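Local coordinates for protein MdbA (Actinomyces oris, PDB 4Z7X) that acts as a thiol-disulfide oxidoreductase of the disulfide bond-forming machinery linked to sortase-mediated pilus assembly, probably oxidising exported proteins, at residues T23-Q28 with Q34-A39; N82-D87 with S216-V221. One frame throughout, in Å; residues are numbered along the deposited sequence. Where two conformers were deposited one is given.

Interaction 1: T23-Q28 with Q34-A39; sequences TAKANQ and QVLSDA. With 3CX ((2S)-3-(cyclohexylamino)-2-hydroxypropane-1-sulfonic acid), chain C.
Ala26 N reaches Val35 O at 2.9 Å along an almost straight path, in the carbonyl plane. Water 3 lies 2.7 Å from Val35 O and probably donates to it, though it has other acceptors to serve. A second bond, Ser37 N to Ala24 O at 2.8 Å, is more bent at its hydrogen (131°). Together the two backbone bonds enclose a single beta bridge, Lys25 with Leu36, whose CA atoms stand 4.0 Å apart. The bridge shows how an irregular N-terminal segment can be fastened ahead of the first strand, 41-43, of a thioredoxin-type fold without forming a sheet of its own. Leu36 also opens a type I beta turn ending at Ala39, closed by Ala39 N to Leu36 O, and the chain then runs on into that strand.

On the leucine side, Thr23 lies obliquely across Leu36, with OG1 3.5 Å from Leu36 CB. Its chi1 of 53° sets that hydroxyl between the backbone N and the carbonyl carbon, facing Asp38, which it meets through water 1. Beyond the segments, Asp38 OD2 also forms a salt bridge with Arg191 and OD1 a hydrogen bond with Ser40. In the modelled conformer, Gln34 borders the cyclohexyl ring of the bound sulfonic acid. Water 1 is 2.7 Å from Thr23 OG1 and donates to Asp38 OD2 at 2.8 Å.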
loop_
_atom_site.group_PDB
_atom_site.type_symbol
_atom_site.label_atom_id
_atom_site.label_comp_id
_atom_site.label_asym_id
_atom_site.label_seq_id
_atom_site.Cartn_x
_atom_site.Cartn_y
_atom_site.Cartn_z
ATOM N N THR A 23 -5.101 4.759 -14.673
ATOM C CA THR A 23 -6.516 4.563 -14.471
ATOM C C THR A 23 -7.086 5.741 -13.680
ATOM O O THR A 23 -6.329 6.442 -12.998
ATOM C CB THR A 23 -6.775 3.254 -13.719
ATOM O OG1 THR A 23 -5.988 3.273 -12.558
ATOM C CG2 THR A 23 -6.370 2.024 -14.547
ATOM N N ALA A 24 -8.410 5.951 -13.866
ATOM C CA ALA A 24 -9.285 6.862 -13.131
ATOM C C ALA A 24 -9.856 6.214 -11.854
ATOM O O ALA A 24 -9.647 5.068 -11.632
ATOM C CB ALA A 24 -10.422 7.197 -14.004
ATOM N N LYS A 25 -10.591 6.964 -11.041
ATOM C CA LYS A 25 -11.133 6.443 -9.789
ATOM C C LYS A 25 -12.139 5.333 -10.052
ATOM O O LYS A 25 -12.912 5.370 -11.035
ATOM C CB LYS A 25 -11.791 7.560 -8.968
ATOM C CG LYS A 25 -10.798 8.594 -8.493
ATOM C CD LYS A 25 -10.023 8.170 -7.278
ATOM C CE LYS A 25 -8.807 9.078 -7.013
ATOM N NZ LYS A 25 -9.017 10.536 -7.240
ATOM N N ALA A 26 -12.143 4.353 -9.171
ATOM C CA ALA A 26 -13.117 3.246 -9.264
ATOM C C ALA A 26 -14.537 3.733 -9.103
ATOM O O ALA A 26 -15.421 3.269 -9.812
ATOM C CB ALA A 26 -12.823 2.183 -8.221
ATOM N N ASN A 27 -14.770 4.644 -8.154
ATOM C CA ASN A 27 -16.120 5.204 -7.930
ATOM C C ASN A 27 -17.216 4.130 -7.827
ATOM O O ASN A 27 -18.207 4.129 -8.553
ATOM C CB ASN A 27 -16.439 6.215 -8.998
ATOM C CG ASN A 27 -15.623 7.463 -8.848
ATOM O OD1 ASN A 27 -15.169 7.816 -7.744
ATOM N ND2 ASN A 27 -15.407 8.133 -9.948
ATOM N N GLN A 28 -16.993 3.215 -6.885
ATOM C CA GLN A 28 -17.903 2.125 -6.651
ATOM C C GLN A 28 -18.130 1.900 -5.175
ATOM O O GLN A 28 -17.227 2.077 -4.351
ATOM C CB GLN A 28 -17.338 0.806 -7.196
ATOM C CG GLN A 28 -17.409 0.651 -8.669
ATOM C CD GLN A 28 -16.988 -0.713 -9.022
ATOM O OE1 GLN A 28 -17.646 -1.696 -8.652
ATOM N NE2 GLN A 28 -15.852 -0.806 -9.684
ATOM N N GLN A 34 -10.979 7.118 -2.863
ATOM C CA GLN A 34 -9.809 7.627 -3.566
ATOM C C GLN A 34 -9.034 6.516 -4.304
ATOM O O GLN A 34 -8.013 6.773 -4.896
ATOM C CB GLN A 34 -8.903 8.454 -2.630
ATOM C CG GLN A 34 -9.579 9.695 -2.040
ATOM C CD GLN A 34 -8.601 10.755 -1.560
ATOM O OE1 GLN A 34 -7.894 11.365 -2.370
ATOM N NE2 GLN A 34 -8.575 11.015 -0.225
ATOM N N VAL A 35 -9.522 5.278 -4.262
ATOM C CA VAL A 35 -8.887 4.167 -4.959
ATOM C C VAL A 35 -9.208 4.202 -6.449
ATOM O O VAL A 35 -10.312 4.497 -6.878
ATOM C CB VAL A 35 -9.230 2.807 -4.274
ATOM C CG1 VAL A 35 -9.087 1.628 -5.217
ATOM C CG2 VAL A 35 -8.307 2.625 -3.033
ATOM N N LEU A 36 -8.216 3.829 -7.225
ATOM C CA LEU A 36 -8.296 3.820 -8.673
ATOM C C LEU A 36 -8.933 2.536 -9.201
ATOM O O LEU A 36 -9.180 1.586 -8.454
ATOM C CB LEU A 36 -6.912 4.028 -9.248
ATOM C CG LEU A 36 -6.229 5.337 -8.913
ATOM C CD1 LEU A 36 -4.860 5.353 -9.506
ATOM C CD2 LEU A 36 -7.000 6.521 -9.428
ATOM N N SER A 37 -9.158 2.498 -10.515
ATOM C CA SER A 37 -9.898 1.416 -11.139
ATOM C C SER A 37 -9.150 0.087 -11.096
ATOM O O SER A 37 -9.739 -0.966 -11.340
ATOM C CB SER A 37 -10.231 1.777 -12.588
ATOM O OG SER A 37 -9.060 1.982 -13.348
ATOM N N ASP A 38 -7.843 0.147 -10.781
ATOM C CA ASP A 38 -7.024 -1.078 -10.623
ATOM C C ASP A 38 -6.753 -1.442 -9.176
ATOM O O ASP A 38 -5.883 -2.247 -8.898
ATOM C CB ASP A 38 -5.725 -0.992 -11.411
ATOM C CG ASP A 38 -4.761 0.014 -10.843
ATOM O OD1 ASP A 38 -5.203 0.803 -9.948
ATOM O OD2 ASP A 38 -3.586 0.050 -11.310
ATOM N N ALA A 39 -7.523 -0.859 -8.262
ATOM C CA ALA A 39 -7.412 -1.070 -6.820
ATOM C C ALA A 39 -6.279 -0.309 -6.117
ATOM O O ALA A 39 -6.174 -0.392 -4.906
ATOM C CB ALA A 39 -7.375 -2.552 -6.448
HETATM O OAA 3CX C . -1.460 16.833 -4.219
HETATM O OAB 3CX C . -0.370 14.736 -5.159
HETATM O OAC 3CX C . -1.576 12.152 -3.797
HETATM O OAD 3CX C . -2.572 15.202 -5.774
HETATM C CAE 3CX C . -4.814 8.531 0.661
HETATM C CAF 3CX C . -5.693 8.485 -0.561
HETATM C CAG 3CX C . -4.254 9.896 1.038
HETATM C CAH 3CX C . -5.062 9.287 -1.701
HETATM C CAI 3CX C . -3.642 10.728 -0.064
HETATM C CAJ 3CX C . -3.490 12.492 -2.469
HETATM C CAK 3CX C . -2.308 14.464 -3.425
HETATM N NAL 3CX C . -3.701 11.037 -2.601
HETATM C CAM 3CX C . -2.697 12.997 -3.665
HETATM C CAN 3CX C . -3.817 10.116 -1.425
HETATM S SAO 3CX C . -1.616 15.290 -4.697
HETATM O O HOH W 1 -3.410 2.716 -12.180
HETATM O O HOH W 2 -9.768 3.882 -15.333
HETATM O O HOH W 3 -12.820 5.379 -6.201
#

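Interaction 2: N82-D87 with S216-V221; sequences NQLLSD and SLTELV
Leu84 meets Thr218 and Val221 because of how their first torsions are set. In Leu84, CG is turned away from the carbonyl carbon (chi1 -72°), which extends the branched end over the neighbouring helix. In Val221 it is CG1 that lies trans to the backbone N (chi1 171°), a torsion that points Val221 CG1 at Leu84 CD2, 4.1 Å away. The Leu84 and Val221 side chains pass each other heading opposite ways, while Leu84 and Thr218 run at a slant to one another.

The result is a small helix-helix contact of the thioredoxin fold, in which one leucine reaches across to successive turns of its neighbour. Helix 68-86 begins within a CxxC sequence, probably the redox centre, and this contact lies near its far end; helix 216-222 is the last of the chain. The axes of the short segments 82-86 and 216-221 come within 10.6 Å and incline by 39°, so here the helices run roughly side by side. Leu84 CD1 approaches Leu217 CB at 4.3 Å, and the hydroxyl of Thr218 faces the leucine's branch point, with Thr218 OG1 3.9 Å from Leu84 CG.

That hydroxyl is not left to the apolar surface, since it is hydrogen-bonded to Glu80 of the first helix. The other carboxylate oxygen of Glu80 accepts a bond from Leu217 N, in the first turn of the last helix. Ile90 touches both Leu84 and Val221, continuing the apolar patch. Dispersion and burial of methyl groups therefore carry the contact between these segments, with directional polar bonding supplied one turn earlier by Glu80.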
loop_
_atom_site.group_PDB
_atom_site.type_symbol
_atom_site.label_atom_id
_atom_site.label_comp_id
_atom_site.label_asym_id
_atom_site.label_seq_id
_atom_site.Cartn_x
_atom_site.Cartn_y
_atom_site.Cartn_z
ATOM N N ASN A 82 9.113 7.556 2.263
ATOM C CA ASN A 82 8.573 8.785 2.846
ATOM C C ASN A 82 9.428 9.999 2.489
ATOM O O ASN A 82 8.888 11.094 2.218
ATOM C CB ASN A 82 8.446 8.665 4.354
ATOM C CG ASN A 82 7.291 7.774 4.750
ATOM O OD1 ASN A 82 6.422 7.508 3.933
ATOM N ND2 ASN A 82 7.294 7.281 5.966
ATOM N N GLN A 83 10.770 9.816 2.459
ATOM C CA GLN A 83 11.659 10.917 2.121
ATOM C C GLN A 83 11.514 11.312 0.676
ATOM O O GLN A 83 11.451 12.498 0.382
ATOM C CB GLN A 83 13.094 10.583 2.458
ATOM C CG GLN A 83 13.981 11.772 2.387
ATOM C CD GLN A 83 13.643 12.813 3.419
ATOM O OE1 GLN A 83 13.378 12.500 4.585
ATOM N NE2 GLN A 83 13.663 14.076 2.996
ATOM N N LEU A 84 11.501 10.332 -0.228
ATOM C CA LEU A 84 11.290 10.623 -1.639
ATOM C C LEU A 84 9.996 11.362 -1.857
ATOM O O LEU A 84 9.936 12.272 -2.680
ATOM C CB LEU A 84 11.322 9.333 -2.456
ATOM C CG LEU A 84 12.711 8.719 -2.594
ATOM C CD1 LEU A 84 12.547 7.241 -2.942
ATOM C CD2 LEU A 84 13.654 9.453 -3.599
ATOM N N LEU A 85 8.945 11.012 -1.138
ATOM C CA LEU A 85 7.695 11.791 -1.250
ATOM C C LEU A 85 7.836 13.224 -0.718
ATOM O O LEU A 85 7.350 14.182 -1.319
ATOM C CB LEU A 85 6.549 11.083 -0.510
ATOM C CG LEU A 85 6.008 9.837 -1.181
ATOM C CD1 LEU A 85 5.144 8.983 -0.230
ATOM C CD2 LEU A 85 5.264 10.202 -2.472
ATOM N N SER A 86 8.504 13.376 0.425
ATOM C CA SER A 86 8.700 14.699 0.996
ATOM C C SER A 86 9.509 15.591 0.056
ATOM O O SER A 86 9.246 16.777 -0.047
ATOM C CB SER A 86 9.385 14.565 2.339
ATOM O OG SER A 86 9.371 15.794 2.982
ATOM N N ASP A 87 10.485 14.988 -0.609
ATOM C CA ASP A 87 11.355 15.693 -1.581
ATOM C C ASP A 87 10.715 15.827 -2.976
ATOM O O ASP A 87 11.315 16.398 -3.866
ATOM C CB ASP A 87 12.708 14.979 -1.659
ATOM C CG ASP A 87 13.511 15.128 -0.376
ATOM O OD1 ASP A 87 13.404 16.189 0.305
ATOM O OD2 ASP A 87 14.283 14.196 -0.059
ATOM N N SER A 216 18.531 2.204 -1.371
ATOM C CA SER A 216 18.574 1.673 -2.736
ATOM C C SER A 216 17.498 2.231 -3.674
ATOM O O SER A 216 17.783 2.422 -4.846
ATOM C CB SER A 216 18.626 0.155 -2.746
ATOM O OG SER A 216 17.590 -0.402 -1.983
ATOM N N LEU A 217 16.302 2.560 -3.180
ATOM C CA LEU A 217 15.297 3.190 -4.045
ATOM C C LEU A 217 15.746 4.608 -4.389
ATOM O O LEU A 217 15.559 5.068 -5.514
ATOM C CB LEU A 217 13.862 3.202 -3.441
ATOM C CG LEU A 217 13.223 1.804 -3.380
ATOM C CD1 LEU A 217 12.036 1.879 -2.458
ATOM C CD2 LEU A 217 12.808 1.327 -4.759
ATOM N N THR A 218 16.300 5.317 -3.421
ATOM C CA THR A 218 16.802 6.667 -3.666
ATOM C C THR A 218 17.873 6.694 -4.759
ATOM O O THR A 218 17.829 7.530 -5.680
ATOM C CB THR A 218 17.259 7.305 -2.352
ATOM O OG1 THR A 218 16.166 7.304 -1.442
ATOM C CG2 THR A 218 17.735 8.690 -2.567
ATOM N N GLU A 219 18.779 5.732 -4.689
ATOM C CA GLU A 219 19.819 5.579 -5.714
ATOM C C GLU A 219 19.256 5.306 -7.094
ATOM O O GLU A 219 19.705 5.904 -8.077
ATOM C CB GLU A 219 20.796 4.493 -5.310
ATOM C CG GLU A 219 21.588 4.861 -4.051
ATOM C CD GLU A 219 22.125 3.663 -3.276
ATOM O OE1 GLU A 219 22.158 2.524 -3.821
ATOM O OE2 GLU A 219 22.530 3.864 -2.108
ATOM N N LEU A 220 18.252 4.440 -7.159
ATOM C CA LEU A 220 17.550 4.169 -8.409
ATOM C C LEU A 220 16.894 5.436 -8.953
ATOM O O LEU A 220 17.037 5.775 -10.117
ATOM C CB LEU A 220 16.495 3.104 -8.163
ATOM C CG LEU A 220 15.528 2.825 -9.329
ATOM C CD1 LEU A 220 16.275 2.408 -10.595
ATOM C CD2 LEU A 220 14.478 1.808 -8.940
ATOM N N VAL A 221 16.150 6.133 -8.098
ATOM C CA VAL A 221 15.397 7.318 -8.525
ATOM C C VAL A 221 16.328 8.457 -8.964
ATOM O O VAL A 221 16.082 9.130 -9.977
ATOM C CB VAL A 221 14.413 7.765 -7.408
ATOM C CG1 VAL A 221 13.770 9.104 -7.692
ATOM C CG2 VAL A 221 13.348 6.699 -7.208
#

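How the interactions relate
The two contacts illustrate how the chemistry of a joint follows its place in the fold. Interaction 1 relies on backbone bonds and ordered water, as suits two irregular stretches close together in sequence, and it covers more surface, 410 Å² against 152 Å². Interaction 2 joins two regular helices 129 residues apart, whose backbones are largely engaged within each helix, leaving side-chain methyls to do the packing. Both are partly buried. They share no helix or strand and do not touch: the centres of interactions 1 and 2 lie about 25 Å apart and their nearest atoms about 13 Å. Interaction 1 adjoins the bound sulfonic acid through Gln34, whereas interaction 2 is plain structural packing.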